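PDB 7DS1: CMP/dCMP-type deaminase domain-containing protein, which is the zinc-dependent Rib2 deaminase of Aspergillus oryzae, probably removing an amino group from the pyrimidine intermediate DARIPP during riboflavin biosynthesis. Local coordinates for residues Phe26-Ile31 and Val97-Cys102; Asn59-Gln64 and Gly103-Gly108. All coordinates share one frame; numbering follows the deposited sequence. Where two conformers were deposited one is given.

Interaction 1 (Phe26-Ile31 and Val97-Cys102). With ZN (zinc ion), chain B; HJL ([(2~{R},3~{S},4~{S})-5-[[2,5-bis(azanyl)-6-oxidanylidene-1~{H}-pyrimidin-4-yl]amino]-2,3,4-tris(oxidanyl)pentyl] dihydrogen phosphate), chain C.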
loop_
_atom_site.group_PDB
_atom_site.type_symbol
_atom_site.label_atom_id
_atom_site.label_comp_id
_atom_site.label_asym_id
_atom_site.label_seq_id
_atom_site.Cartn_x
_atom_site.Cartn_y
_atom_site.Cartn_z
ATOM N N PHE A 26 -10.901 4.120 4.148
ATOM C CA PHE A 26 -11.063 2.941 3.309
ATOM C C PHE A 26 -10.362 1.754 3.953
ATOM O O PHE A 26 -9.261 1.897 4.498
ATOM C CB PHE A 26 -10.464 3.162 1.907
ATOM C CG PHE A 26 -11.138 4.243 1.103
ATOM C CD1 PHE A 26 -12.454 4.108 0.692
ATOM C CD2 PHE A 26 -10.430 5.374 0.708
ATOM C CE1 PHE A 26 -13.071 5.092 -0.067
ATOM C CE2 PHE A 26 -11.041 6.363 -0.054
ATOM C CZ PHE A 26 -12.362 6.226 -0.440
ATOM N N ARG A 27 -10.979 0.574 3.857
ATOM C CA ARG A 27 -10.365 -0.659 4.348
ATOM C C ARG A 27 -9.421 -1.217 3.290
ATOM O O ARG A 27 -9.867 -1.674 2.232
ATOM C CB ARG A 27 -11.440 -1.678 4.702
ATOM C CG ARG A 27 -12.390 -1.184 5.775
ATOM C CD ARG A 27 -13.650 -2.014 5.783
ATOM N NE ARG A 27 -13.463 -3.307 6.438
ATOM C CZ ARG A 27 -13.896 -4.463 5.941
ATOM N NH1 ARG A 27 -14.525 -4.489 4.773
ATOM N NH2 ARG A 27 -13.709 -5.591 6.613
ATOM N N VAL A 28 -8.124 -1.214 3.597
ATOM C CA VAL A 28 -7.062 -1.505 2.639
ATOM C C VAL A 28 -6.080 -2.481 3.279
ATOM O O VAL A 28 -5.964 -2.549 4.506
ATOM C CB VAL A 28 -6.373 -0.182 2.212
ATOM C CG1 VAL A 28 -5.172 -0.417 1.306
ATOM C CG2 VAL A 28 -7.374 0.728 1.511
ATOM N N GLY A 29 -5.400 -3.268 2.448
ATOM C CA GLY A 29 -4.326 -4.126 2.918
ATOM C C GLY A 29 -3.086 -3.938 2.069
ATOM O O GLY A 29 -3.167 -3.594 0.890
ATOM N N ALA A 30 -1.923 -4.162 2.698
ATOM C CA ALA A 30 -0.624 -3.920 2.073
ATOM C C ALA A 30 0.383 -5.002 2.444
ATOM O O ALA A 30 0.407 -5.467 3.584
ATOM C CB ALA A 30 -0.056 -2.557 2.492
ATOM N N ILE A 31 1.226 -5.391 1.478
ATOM C CA ILE A 31 2.262 -6.402 1.690
ATOM C C ILE A 31 3.562 -5.886 1.088
ATOM O O ILE A 31 3.597 -5.532 -0.095
ATOM C CB ILE A 31 1.895 -7.757 1.050
ATOM C CG1 ILE A 31 0.655 -8.361 1.718
ATOM C CG2 ILE A 31 3.077 -8.741 1.151
ATOM C CD1 ILE A 31 0.093 -9.588 0.974
ATOM N N VAL A 97 -0.548 -3.043 -2.589
ATOM C CA VAL A 97 -1.595 -2.366 -1.818
ATOM C C VAL A 97 -2.898 -2.481 -2.601
ATOM O O VAL A 97 -2.897 -2.311 -3.821
ATOM C CB VAL A 97 -1.255 -0.878 -1.561
ATOM C CG1 VAL A 97 -2.102 -0.322 -0.427
ATOM C CG2 VAL A 97 0.233 -0.666 -1.261
ATOM N N THR A 98 -4.019 -2.764 -1.922
ATOM C CA THR A 98 -5.261 -2.928 -2.688
ATOM C C THR A 98 -5.632 -1.631 -3.398
ATOM O O THR A 98 -6.103 -1.657 -4.540
ATOM C CB THR A 98 -6.445 -3.415 -1.839
ATOM O OG1 THR A 98 -6.709 -2.513 -0.756
ATOM C CG2 THR A 98 -6.214 -4.823 -1.315
ATOM N N MET A 99 -5.395 -0.495 -2.746
ATOM C CA MET A 99 -5.753 0.818 -3.263
ATOM C C MET A 99 -4.495 1.650 -3.469
ATOM O O MET A 99 -3.532 1.542 -2.700
ATOM C CB MET A 99 -6.697 1.536 -2.291
ATOM C CG MET A 99 -7.121 2.936 -2.721
ATOM S SD MET A 99 -8.355 3.603 -1.587
ATOM C CE MET A 99 -9.598 2.308 -1.685
ATOM N N GLU A 100 -4.509 2.469 -4.525
ATOM C CA GLU A 100 -3.519 3.514 -4.766
ATOM C C GLU A 100 -3.158 4.244 -3.473
ATOM O O GLU A 100 -4.053 4.780 -2.805
ATOM C CB GLU A 100 -4.090 4.505 -5.779
ATOM C CG GLU A 100 -3.169 5.650 -6.151
ATOM C CD GLU A 100 -3.848 6.616 -7.093
ATOM O OE1 GLU A 100 -5.103 6.635 -7.131
ATOM O OE2 GLU A 100 -3.141 7.362 -7.802
ATOM N N PRO A 101 -1.881 4.290 -3.087
ATOM C CA PRO A 101 -1.503 5.046 -1.884
ATOM C C PRO A 101 -1.932 6.504 -1.965
ATOM O O PRO A 101 -1.949 7.126 -3.035
ATOM C CB PRO A 101 0.024 4.911 -1.842
ATOM C CG PRO A 101 0.271 3.551 -2.498
ATOM C CD PRO A 101 -0.756 3.502 -3.627
ATOM N N CYS A 102 -2.300 7.047 -0.807
ATOM C CA CYS A 102 -2.868 8.385 -0.745
ATOM C C CYS A 102 -1.800 9.461 -0.907
ATOM O O CYS A 102 -0.668 9.323 -0.423
ATOM C CB CYS A 102 -3.628 8.584 0.575
ATOM S SG CYS A 102 -2.633 8.558 2.143
HETATM ZN ZN ZN B . -2.579 6.418 2.936
HETATM C C2 HJL C . -5.250 3.664 1.515
HETATM C C4 HJL C . -5.706 3.159 3.728
HETATM C C5 HJL C . -6.633 4.222 3.774
HETATM C C6 HJL C . -6.814 4.993 2.650
HETATM N N1 HJL C . -6.086 4.683 1.523
HETATM N N2 HJL C . -4.496 3.371 0.290
HETATM N N3 HJL C . -5.029 2.899 2.605
HETATM N N5 HJL C . -7.365 4.503 4.953
HETATM O O4 HJL C . -5.515 2.458 4.723
HETATM C "C1'" HJL C . -7.440 7.353 1.885
HETATM C "C2'" HJL C . -8.433 8.492 2.191
HETATM C "C3'" HJL C . -8.342 8.882 3.689
HETATM C "C4'" HJL C . -9.117 10.232 3.887
HETATM C "C5'" HJL C . -9.363 10.522 5.392
HETATM N "N1'" HJL C . -7.764 6.125 2.665
HETATM O O1P HJL C . -7.693 8.444 6.782
HETATM O "O2'" HJL C . -8.132 9.606 1.413
HETATM O O2P HJL C . -6.183 10.340 7.656
HETATM O "O3'" HJL C . -8.913 7.847 4.443
HETATM O O3P HJL C . -8.641 9.921 8.251
HETATM O "O4'" HJL C . -8.398 11.287 3.369
HETATM O "O5'" HJL C . -8.072 10.746 5.972
HETATM P PAN HJL C . -7.645 9.816 7.191
HETATM O O HOH W 1 -9.476 -2.804 -0.234
HETATM O O HOH W 2 -3.122 5.083 1.315
#

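Interaction 2 (Asn59-Gln64 and Gly103-Gly108). With ZN (zinc ion), chain B; HJL ([(2~{R},3~{S},4~{S})-5-[[2,5-bis(azanyl)-6-oxidanylidene-1~{H}-pyrimidin-4-yl]amino]-2,3,4-tris(oxidanyl)pentyl] dihydrogen phosphate), chain C.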
loop_
_atom_site.group_PDB
_atom_site.type_symbol
_atom_site.label_atom_id
_atom_site.label_comp_id
_atom_site.label_asym_id
_atom_site.label_seq_id
_atom_site.Cartn_x
_atom_site.Cartn_y
_atom_site.Cartn_z
ATOM N N ASN A 59 -5.084 6.672 13.991
ATOM C CA ASN A 59 -5.609 6.796 12.633
ATOM C C ASN A 59 -4.518 6.359 11.664
ATOM O O ASN A 59 -3.720 7.169 11.190
ATOM C CB ASN A 59 -6.056 8.232 12.375
ATOM C CG ASN A 59 -6.796 8.381 11.062
ATOM O OD1 ASN A 59 -6.905 7.431 10.293
ATOM N ND2 ASN A 59 -7.312 9.575 10.803
ATOM N N THR A 60 -4.477 5.061 11.352
ATOM C CA THR A 60 -3.371 4.493 10.591
ATOM C C THR A 60 -3.850 3.848 9.296
ATOM O O THR A 60 -4.862 3.144 9.274
ATOM C CB THR A 60 -2.605 3.453 11.422
ATOM O OG1 THR A 60 -3.511 2.438 11.887
ATOM C CG2 THR A 60 -1.949 4.125 12.621
ATOM N N HIS A 61 -3.099 4.075 8.221
ATOM C CA HIS A 61 -3.392 3.461 6.937
ATOM C C HIS A 61 -2.677 2.116 6.803
ATOM O O HIS A 61 -1.758 1.792 7.561
ATOM C CB HIS A 61 -2.986 4.402 5.799
ATOM C CG HIS A 61 -3.947 5.525 5.570
ATOM N ND1 HIS A 61 -3.908 6.325 4.448
ATOM C CD2 HIS A 61 -4.982 5.975 6.314
ATOM C CE1 HIS A 61 -4.872 7.225 4.513
ATOM N NE2 HIS A 61 -5.541 7.033 5.637
ATOM N N ALA A 62 -3.104 1.328 5.803
ATOM C CA ALA A 62 -2.520 0.003 5.584
ATOM C C ALA A 62 -1.016 0.091 5.345
ATOM O O ALA A 62 -0.233 -0.625 5.980
ATOM C CB ALA A 62 -3.203 -0.693 4.399
ATOM N N GLU A 63 -0.599 0.958 4.415
ATOM C CA GLU A 63 0.823 1.077 4.088
ATOM C C GLU A 63 1.606 1.584 5.285
ATOM O O GLU A 63 2.742 1.159 5.525
ATOM C CB GLU A 63 1.011 2.029 2.902
ATOM C CG GLU A 63 0.116 1.709 1.711
ATOM C CD GLU A 63 -1.198 2.475 1.728
ATOM O OE1 GLU A 63 -2.030 2.240 2.635
ATOM O OE2 GLU A 63 -1.396 3.319 0.831
ATOM N N GLN A 64 1.006 2.509 6.034
ATOM C CA GLN A 64 1.606 3.034 7.255
ATOM C C GLN A 64 1.813 1.931 8.289
ATOM O O GLN A 64 2.884 1.833 8.902
ATOM C CB GLN A 64 0.705 4.138 7.805
ATOM C CG GLN A 64 1.183 4.781 9.091
ATOM C CD GLN A 64 0.197 5.809 9.590
ATOM O OE1 GLN A 64 -0.907 5.936 9.049
ATOM N NE2 GLN A 64 0.585 6.562 10.616
ATOM N N GLY A 103 -2.167 10.519 -1.616
ATOM C CA GLY A 103 -1.313 11.681 -1.775
ATOM C C GLY A 103 -1.701 12.795 -0.829
ATOM O O GLY A 103 -0.986 13.791 -0.698
ATOM N N LYS A 104 -2.860 12.650 -0.187
ATOM C CA LYS A 104 -3.351 13.633 0.767
ATOM C C LYS A 104 -4.299 12.915 1.715
ATOM O O LYS A 104 -5.001 11.988 1.305
ATOM C CB LYS A 104 -4.064 14.803 0.063
ATOM C CG LYS A 104 -4.293 16.036 0.943
ATOM C CD LYS A 104 -4.762 17.235 0.120
ATOM C CE LYS A 104 -6.084 17.785 0.643
ATOM N NZ LYS A 104 -6.630 18.873 -0.218
ATOM N N ARG A 105 -4.288 13.319 2.983
ATOM C CA ARG A 105 -5.210 12.791 3.982
ATOM C C ARG A 105 -6.013 13.946 4.551
ATOM O O ARG A 105 -5.443 14.978 4.919
ATOM C CB ARG A 105 -4.462 12.037 5.090
ATOM C CG ARG A 105 -3.744 10.803 4.563
ATOM C CD ARG A 105 -2.983 10.019 5.627
ATOM N NE ARG A 105 -3.834 9.617 6.747
ATOM C CZ ARG A 105 -3.455 8.790 7.722
ATOM N NH1 ARG A 105 -4.299 8.507 8.714
ATOM N NH2 ARG A 105 -2.231 8.265 7.716
ATOM N N LEU A 106 -7.343 13.782 4.604
ATOM C CA LEU A 106 -8.191 14.850 5.119
ATOM C C LEU A 106 -7.873 15.164 6.574
ATOM O O LEU A 106 -8.106 16.289 7.027
ATOM C CB LEU A 106 -9.667 14.477 4.974
ATOM C CG LEU A 106 -10.221 14.473 3.545
ATOM C CD1 LEU A 106 -11.622 13.891 3.522
ATOM C CD2 LEU A 106 -10.236 15.883 2.969
ATOM N N SER A 107 -7.346 14.186 7.313
ATOM C CA SER A 107 -6.982 14.392 8.712
ATOM C C SER A 107 -5.744 15.258 8.873
ATOM O O SER A 107 -5.481 15.735 9.982
ATOM C CB SER A 107 -6.746 13.045 9.399
ATOM O OG SER A 107 -5.624 12.379 8.833
ATOM N N GLY A 108 -4.987 15.474 7.806
ATOM C CA GLY A 108 -3.737 16.187 7.907
ATOM C C GLY A 108 -2.550 15.319 8.256
ATOM O O GLY A 108 -1.427 15.840 8.332
HETATM ZN ZN ZN B . -2.579 6.418 2.936
HETATM C C2 HJL C . -5.250 3.664 1.515
HETATM C C4 HJL C . -5.706 3.159 3.728
HETATM C C5 HJL C . -6.633 4.222 3.774
HETATM C C6 HJL C . -6.814 4.993 2.650
HETATM N N1 HJL C . -6.086 4.683 1.523
HETATM N N2 HJL C . -4.496 3.371 0.290
HETATM N N3 HJL C . -5.029 2.899 2.605
HETATM N N5 HJL C . -7.365 4.503 4.953
HETATM O O4 HJL C . -5.515 2.458 4.723
HETATM C "C1'" HJL C . -7.440 7.353 1.885
HETATM C "C2'" HJL C . -8.433 8.492 2.191
HETATM C "C3'" HJL C . -8.342 8.882 3.689
HETATM C "C4'" HJL C . -9.117 10.232 3.887
HETATM C "C5'" HJL C . -9.363 10.522 5.392
HETATM N "N1'" HJL C . -7.764 6.125 2.665
HETATM O O1P HJL C . -7.693 8.444 6.782
HETATM O "O2'" HJL C . -8.132 9.606 1.413
HETATM O O2P HJL C . -6.183 10.340 7.656
HETATM O "O3'" HJL C . -8.913 7.847 4.443
HETATM O O3P HJL C . -8.641 9.921 8.251
HETATM O "O4'" HJL C . -8.398 11.287 3.369
HETATM O "O5'" HJL C . -8.072 10.746 5.972
HETATM P PAN HJL C . -7.645 9.816 7.191
HETATM O O HOH W 2 -3.122 5.083 1.315
#

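Interaction 1 (Phe26-Ile31 and Val97-Cys102)
G29 O is met by two groups of the other segment: T98 N gives it a hydrogen bond of 3.1 Å, and V97 CA adds a C-H...O contact at 3.4 Å. Both lie beside the antiparallel, non-hydrogen-bonded pair A30-V97, the bridge just before the chain turns at T98. A water carries the link one step further, donating to R27 O and accepting from T98 OG1. V28 CG1, placed anti to the backbone N (chi1 175°), touches both V97 CG1 in its modelled conformer and T98 OG1, the latter 3.3 Å from V28 CG1. The other methyl, V28 CG2, points to the pyrimidine of the bound DARIPP, 3.4 Å from ligand N3, and also meets M99 CB. M99 runs extended to SD and then bends (chi3 -56°), which lays M99 CE over one face of the F26 ring, 4.2 Å from the centroid. M99 SD sits obliquely to the same ring, 3.6 Å from F26 CD2, a Met-aromatic contact; the edge of the F26 ring faces ligand N1'. Beyond M99, E100 O takes a weak bond from ligand N2, and C102 SG binds zinc at 2.3 Å. The buried contact thus joins the start of strand 29-36 to the exit of strand 91-97, with helix 62-73 packing on V28, A30 and V97 and helix 4-16 touching T98 and I31.

Interaction 2 (Asn59-Gln64 and Gly103-Gly108)
R105 lays its guanidinium flat on the H61 imidazole, the two groups arriving from opposite directions with centres 3.6 Å apart and planes at 18°. The overlap is offset, CZ standing toward the rim of the ring, while R105 CD adds a CH-pi contact over the same face. On the opposite face, the ligand pyrimidine covers the imidazole with C5 over its centre, so H61 is sandwiched. The ring's two nitrogens fix its rotation: H61 ND1 binds zinc at 2.0 Å, and H61 NE2 donates to phosphate O1P in the ring plane at 2.8 Å. H61, A62 and E63 spell the His-Ala-Glu zinc signature of the cytidine deaminase superfamily, with H61 as N-cap of helix 62-73 and E63 OE2 accepting from the zinc-bound water, as expected of a deaminase. A62 N holds ligand O4. At the guanidinium edge, R105 NH1 donates to N59 O (2.9 Å), approaching 60° out of that carbonyl's plane. R105 NH2 donates to Q64 OE1 (3.0 Å). Extended Q64 crosses R105 at about a right angle, and its OE1 receives the backbone N of H61 on the other amide face, so one acceptor ties it to the guanidinium. R105 NE and NH1 share phosphate O2P, with R105 NE 2.6 Å away. N59, its amide turned 75° from the guanidinium, sends ND2 to O3P at 2.9 Å, and L106 N, in a type I turn, donates to ligand O4'.

Both interactions close on the same zinc and DARIPP, but from different depths. Interaction 1 lies near the centre of the chain, where two sheet strands meet and the contact is mostly apolar, with a single direct hydrogen bond across it; it packs mainly against the pyrimidine end. Interaction 2 is only partly buried, joins the start of helix 62-73 to the loop before helix 112-117, and relies on charge, amides and stacking to reach both pyrimidine and phosphate. The two touch where E63 packs against V97 and P101 and where A62 meets V28. Their segments alternate along the chain, and C102 of one and H61 of the other bind the same zinc, completed by C112 and the shared water.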